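Fiber protein (Duck adenovirus 1, PDB 6ITX) forms part of the viral fibre and, through its C-terminal head domain, probably attaches the virus to a receptor on the host cell. Local coordinates at residues A120-Y125 with I141-G146; T234-M239 with P285-L290. One frame throughout, in Å; residues are numbered along the deposited sequence.

Overall arrangement
Interactions 1 and 2 lie in one sheet of the fibre head, separated by the seam between strands 134-144 and 288-299, with centres about 11 Å apart. Interaction 1 joins the two arms of the hairpin 118-131/134-144, and interaction 2 adds strand 226-235 to the far edge of strand 288-299. The two touch where strands 134-144 and 288-299 run side by side and just beyond their ends: Ala143 N lies 2.9 Å from Phe289 O and Ala145 N 3.0 Å from Thr287 O, both probable hydrogen bonds. Neither contact contributes to the glutamine pocket of Gly133, Val299, Gly300 and Ala301, although Gly133 sits in the turn of the same hairpin and Val299 ends the same strand 288-299.

Interaction 1. Residues A120-Y125 with I141-G146; sequences AKVAGY and IKATAG
Ile141 lies against the backbone of Ala123 and Gly124 and reaches back to Val122, on the adjacent antiparallel strand. Its CB is 4.0 Å from Ala123 O. At this carbon the side chain forks: CG2, anti to its own backbone N, meets Val122 CG2 at 4.0 Å, while CG1, anti to the carbonyl carbon, carries the chain the other way. A second bend (chi2 -64°) then brings the tip, CD1, over the glycine, 3.9 Å from Gly124 CA. Both branches come up to Ala123 O from the same side, on the face that also carries Val122. Further along the same face, Val122 CG1 packs on Ala143 CB at 3.7 Å. Phe161 and Leu163 of strand 160-165 also touch Ile141, which places this apolar face in the interior.

The backbones are tied by a reciprocal pair of bonds between Ala123 and Lys142. Ala123 N donates to Lys142 O at 2.8 Å, and Lys142 N returns a bond of 2.7 Å to Ala123 O. Both side chains of this pair leave on the face opposite Ile141, and the extended lysine leads away from the partner strand. This is the regular pairing of an antiparallel beta hairpin, here strands 118-131 and 134-144 of the fibre head.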
loop_
_atom_site.group_PDB
_atom_site.type_symbol
_atom_site.label_atom_id
_atom_site.label_comp_id
_atom_site.label_asym_id
_atom_site.label_seq_id
_atom_site.Cartn_x
_atom_site.Cartn_y
_atom_site.Cartn_z
ATOM N N ALA A 120 -1.031 20.664 18.210
ATOM C CA ALA A 120 -0.018 21.242 17.348
ATOM C C ALA A 120 -0.700 21.853 16.137
ATOM O O ALA A 120 -1.805 21.453 15.744
ATOM C CB ALA A 120 1.015 20.195 16.918
ATOM N N LYS A 121 -0.043 22.842 15.553
ATOM C CA LYS A 121 -0.483 23.362 14.273
ATOM C C LYS A 121 0.594 23.068 13.246
ATOM O O LYS A 121 1.785 23.267 13.510
ATOM C CB LYS A 121 -0.842 24.849 14.370
ATOM C CG LYS A 121 -2.055 24.960 15.332
ATOM C CD LYS A 121 -2.556 26.332 15.720
ATOM C CE LYS A 121 -3.607 26.804 14.732
ATOM N NZ LYS A 121 -3.042 27.829 13.773
ATOM N N VAL A 122 0.173 22.526 12.111
ATOM C CA VAL A 122 1.071 21.961 11.118
ATOM C C VAL A 122 0.605 22.411 9.736
ATOM O O VAL A 122 -0.412 23.091 9.594
ATOM C CB VAL A 122 1.147 20.420 11.200
ATOM C CG1 VAL A 122 1.576 19.960 12.619
ATOM C CG2 VAL A 122 -0.166 19.794 10.799
ATOM N N ALA A 123 1.382 22.044 8.718
ATOM C CA ALA A 123 1.049 22.340 7.336
ATOM C C ALA A 123 0.884 21.036 6.569
ATOM O O ALA A 123 1.545 20.034 6.872
ATOM C CB ALA A 123 2.113 23.217 6.681
ATOM N N GLY A 124 -0.006 21.042 5.577
ATOM C CA GLY A 124 -0.333 19.810 4.893
ATOM C C GLY A 124 -0.824 20.004 3.475
ATOM O O GLY A 124 -1.324 21.069 3.096
ATOM N N TYR A 125 -0.691 18.930 2.698
ATOM C CA TYR A 125 -1.233 18.835 1.350
ATOM C C TYR A 125 -1.800 17.441 1.144
ATOM O O TYR A 125 -1.102 16.450 1.360
ATOM C CB TYR A 125 -0.161 19.108 0.301
ATOM C CG TYR A 125 -0.726 19.079 -1.080
ATOM C CD1 TYR A 125 -1.755 19.948 -1.432
ATOM C CD2 TYR A 125 -0.251 18.191 -2.042
ATOM C CE1 TYR A 125 -2.290 19.943 -2.715
ATOM C CE2 TYR A 125 -0.773 18.176 -3.330
ATOM C CZ TYR A 125 -1.793 19.059 -3.655
ATOM O OH TYR A 125 -2.349 19.070 -4.910
ATOM N N ILE A 141 2.666 16.053 5.321
ATOM C CA ILE A 141 2.583 16.926 6.489
ATOM C C ILE A 141 3.949 17.537 6.756
ATOM O O ILE A 141 4.966 16.837 6.702
ATOM C CB ILE A 141 2.088 16.159 7.734
ATOM C CG1 ILE A 141 0.700 15.582 7.466
ATOM C CG2 ILE A 141 2.077 17.072 8.994
ATOM C CD1 ILE A 141 -0.314 16.672 7.244
ATOM N N LYS A 142 3.973 18.843 7.049
ATOM C CA LYS A 142 5.191 19.536 7.459
ATOM C C LYS A 142 4.950 20.220 8.794
ATOM O O LYS A 142 3.920 20.876 8.973
ATOM C CB LYS A 142 5.617 20.571 6.428
ATOM C CG LYS A 142 6.933 21.222 6.766
ATOM C CD LYS A 142 7.417 22.043 5.598
ATOM C CE LYS A 142 8.469 23.053 6.017
ATOM N NZ LYS A 142 8.846 23.856 4.801
ATOM N N ALA A 143 5.901 20.091 9.717
ATOM C CA ALA A 143 5.717 20.659 11.044
ATOM C C ALA A 143 6.996 21.322 11.556
ATOM O O ALA A 143 8.112 21.002 11.133
ATOM C CB ALA A 143 5.254 19.587 12.029
ATOM N N THR A 144 6.818 22.264 12.485
ATOM C CA THR A 144 7.927 22.900 13.183
ATOM C C THR A 144 7.734 22.776 14.687
ATOM O O THR A 144 6.608 22.752 15.190
ATOM C CB THR A 144 8.072 24.391 12.816
ATOM O OG1 THR A 144 6.893 25.106 13.204
ATOM C CG2 THR A 144 8.311 24.572 11.330
ATOM N N ALA A 145 8.849 22.711 15.408
ATOM C CA ALA A 145 8.759 22.654 16.865
ATOM C C ALA A 145 8.131 23.922 17.424
ATOM O O ALA A 145 7.418 23.872 18.443
ATOM C CB ALA A 145 10.141 22.425 17.474
ATOM N N GLY A 146 8.361 25.058 16.756
ATOM C CA GLY A 146 7.808 26.316 17.235
ATOM C C GLY A 146 6.300 26.271 17.315
ATOM O O GLY A 146 5.701 26.779 18.267
#

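Interaction 2. Residues T234-M239 with P285-L290; sequences TGTTGM and PNTFFL
Thr234 begins the contact as the antiparallel hydrogen-bonded partner of Leu290. Its N donates to Leu290 O at 3.0 Å, and Leu290 N closes the pair on Thr234 O at 2.7 Å. The methyl CG2 of Thr234 rests 3.5 Å from Leu290 O.

Gly235 comes next, and its CA lies over one face of the Phe288 ring in a CH-pi contact, 3.8 Å from the centroid. A chi1 of 78°, which sets CG between backbone N and carbonyl carbon, folds the phenyl ring back across the neighbouring strand.

At Thr236 the strand has ended, yet the pairing goes on with a side chain in place of a carbonyl. Thr236 N donates to Phe288 O at 2.9 Å, whereas Phe288 N gives its hydrogen to Thr236 OG1 at 2.8 Å. A water at the edge of the Phe288 ring links the same hydroxyl to Asn286 O, and the Thr236 methine CB packs on Thr287 CG2 at 3.7 Å.

The chain then turns, with Met239 N bonded to Thr236 O, and the bent Met239 side chain brings SD to within 3.8 Å of Thr287 CG2. Phe278 lies against both Met239 and Thr287.

Strand 226-235 is flanked by strand 241-253 and strand 288-299, and the latter pairs in turn with strand 134-144. Asn206 of a second subunit donates to Leu290 O, so the end of this seam also borders the subunit interface.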
loop_
_atom_site.group_PDB
_atom_site.type_symbol
_atom_site.label_atom_id
_atom_site.label_comp_id
_atom_site.label_asym_id
_atom_site.label_seq_id
_atom_site.Cartn_x
_atom_site.Cartn_y
_atom_site.Cartn_z
ATOM N N THR A 234 11.653 13.335 6.701
ATOM C CA THR A 234 12.934 13.996 6.873
ATOM C C THR A 234 12.748 15.252 7.720
ATOM O O THR A 234 11.637 15.578 8.159
ATOM C CB THR A 234 13.552 14.330 5.528
ATOM O OG1 THR A 234 14.880 14.793 5.752
ATOM C CG2 THR A 234 12.735 15.405 4.826
ATOM N N GLY A 235 13.844 15.967 7.953
ATOM C CA GLY A 235 13.756 17.173 8.753
ATOM C C GLY A 235 15.131 17.698 9.116
ATOM O O GLY A 235 16.133 17.320 8.507
ATOM N N THR A 236 15.149 18.581 10.118
ATOM C CA THR A 236 16.390 19.178 10.590
ATOM C C THR A 236 17.402 18.098 10.960
ATOM O O THR A 236 17.043 16.984 11.334
ATOM C CB THR A 236 16.100 20.096 11.786
ATOM O OG1 THR A 236 14.986 20.949 11.477
ATOM C CG2 THR A 236 17.285 20.958 12.122
ATOM N N THR A 237 18.685 18.453 10.881
ATOM C CA THR A 237 19.759 17.464 10.890
ATOM C C THR A 237 19.787 16.639 12.175
ATOM O O THR A 237 19.933 15.406 12.127
ATOM C CB THR A 237 21.104 18.142 10.648
ATOM O OG1 THR A 237 21.270 18.363 9.238
ATOM C CG2 THR A 237 22.251 17.281 11.167
ATOM N N GLY A 238 19.639 17.257 13.322
ATOM C CA GLY A 238 19.754 16.212 14.328
ATOM C C GLY A 238 18.502 15.427 14.700
ATOM O O GLY A 238 18.494 14.835 15.781
ATOM N N MET A 239 17.444 15.381 13.878
ATOM C CA MET A 239 16.219 14.707 14.324
ATOM C C MET A 239 16.405 13.184 14.451
ATOM O O MET A 239 15.846 12.565 15.365
ATOM C CB MET A 239 15.053 15.038 13.382
ATOM C CG MET A 239 14.546 16.488 13.508
ATOM S SD MET A 239 14.141 16.967 15.228
ATOM C CE MET A 239 12.672 15.970 15.493
ATOM N N PRO A 285 12.768 27.175 17.039
ATOM C CA PRO A 285 11.434 26.950 16.466
ATOM C C PRO A 285 11.461 26.502 15.030
ATOM O O PRO A 285 10.519 25.834 14.602
ATOM C CB PRO A 285 10.754 28.310 16.612
ATOM C CG PRO A 285 11.888 29.280 16.579
ATOM C CD PRO A 285 13.024 28.599 17.291
ATOM N N ASN A 286 12.501 26.837 14.276
ATOM C CA ASN A 286 12.610 26.495 12.861
ATOM C C ASN A 286 13.000 25.034 12.622
ATOM O O ASN A 286 13.073 24.605 11.459
ATOM C CB ASN A 286 13.636 27.419 12.190
ATOM C CG ASN A 286 15.037 27.334 12.850
ATOM O OD1 ASN A 286 15.196 27.548 14.075
ATOM N ND2 ASN A 286 16.047 27.016 12.039
ATOM N N THR A 287 13.296 24.281 13.680
ATOM C CA THR A 287 13.418 22.840 13.546
ATOM C C THR A 287 12.122 22.275 12.976
ATOM O O THR A 287 11.021 22.658 13.396
ATOM C CB THR A 287 13.716 22.204 14.894
ATOM O OG1 THR A 287 14.894 22.800 15.439
ATOM C CG2 THR A 287 13.934 20.726 14.731
ATOM N N PHE A 288 12.262 21.360 12.010
ATOM C CA PHE A 288 11.128 20.901 11.225
ATOM C C PHE A 288 11.248 19.418 10.900
ATOM O O PHE A 288 12.343 18.836 10.890
ATOM C CB PHE A 288 11.022 21.661 9.920
ATOM C CG PHE A 288 12.003 21.187 8.873
ATOM C CD1 PHE A 288 13.352 21.479 8.987
ATOM C CD2 PHE A 288 11.578 20.448 7.784
ATOM C CE1 PHE A 288 14.256 21.057 8.031
ATOM C CE2 PHE A 288 12.492 20.016 6.825
ATOM C CZ PHE A 288 13.826 20.328 6.950
ATOM N N PHE A 289 10.092 18.815 10.625
ATOM C CA PHE A 289 10.017 17.539 9.939
ATOM C C PHE A 289 9.036 17.682 8.781
ATOM O O PHE A 289 8.178 18.580 8.762
ATOM C CB PHE A 289 9.654 16.369 10.891
ATOM C CG PHE A 289 8.200 16.339 11.383
ATOM C CD1 PHE A 289 7.151 15.950 10.545
ATOM C CD2 PHE A 289 7.907 16.603 12.711
ATOM C CE1 PHE A 289 5.839 15.886 11.021
ATOM C CE2 PHE A 289 6.604 16.538 13.191
ATOM C CZ PHE A 289 5.568 16.180 12.354
ATOM N N LEU A 290 9.213 16.809 7.788
ATOM C CA LEU A 290 8.447 16.881 6.546
ATOM C C LEU A 290 8.328 15.466 5.997
ATOM O O LEU A 290 9.323 14.867 5.568
ATOM C CB LEU A 290 9.115 17.824 5.544
ATOM C CG LEU A 290 8.652 17.761 4.083
ATOM C CD1 LEU A 290 7.315 18.449 3.909
ATOM C CD2 LEU A 290 9.685 18.360 3.166
HETATM O O HOH W 1 15.771 23.301 10.524
#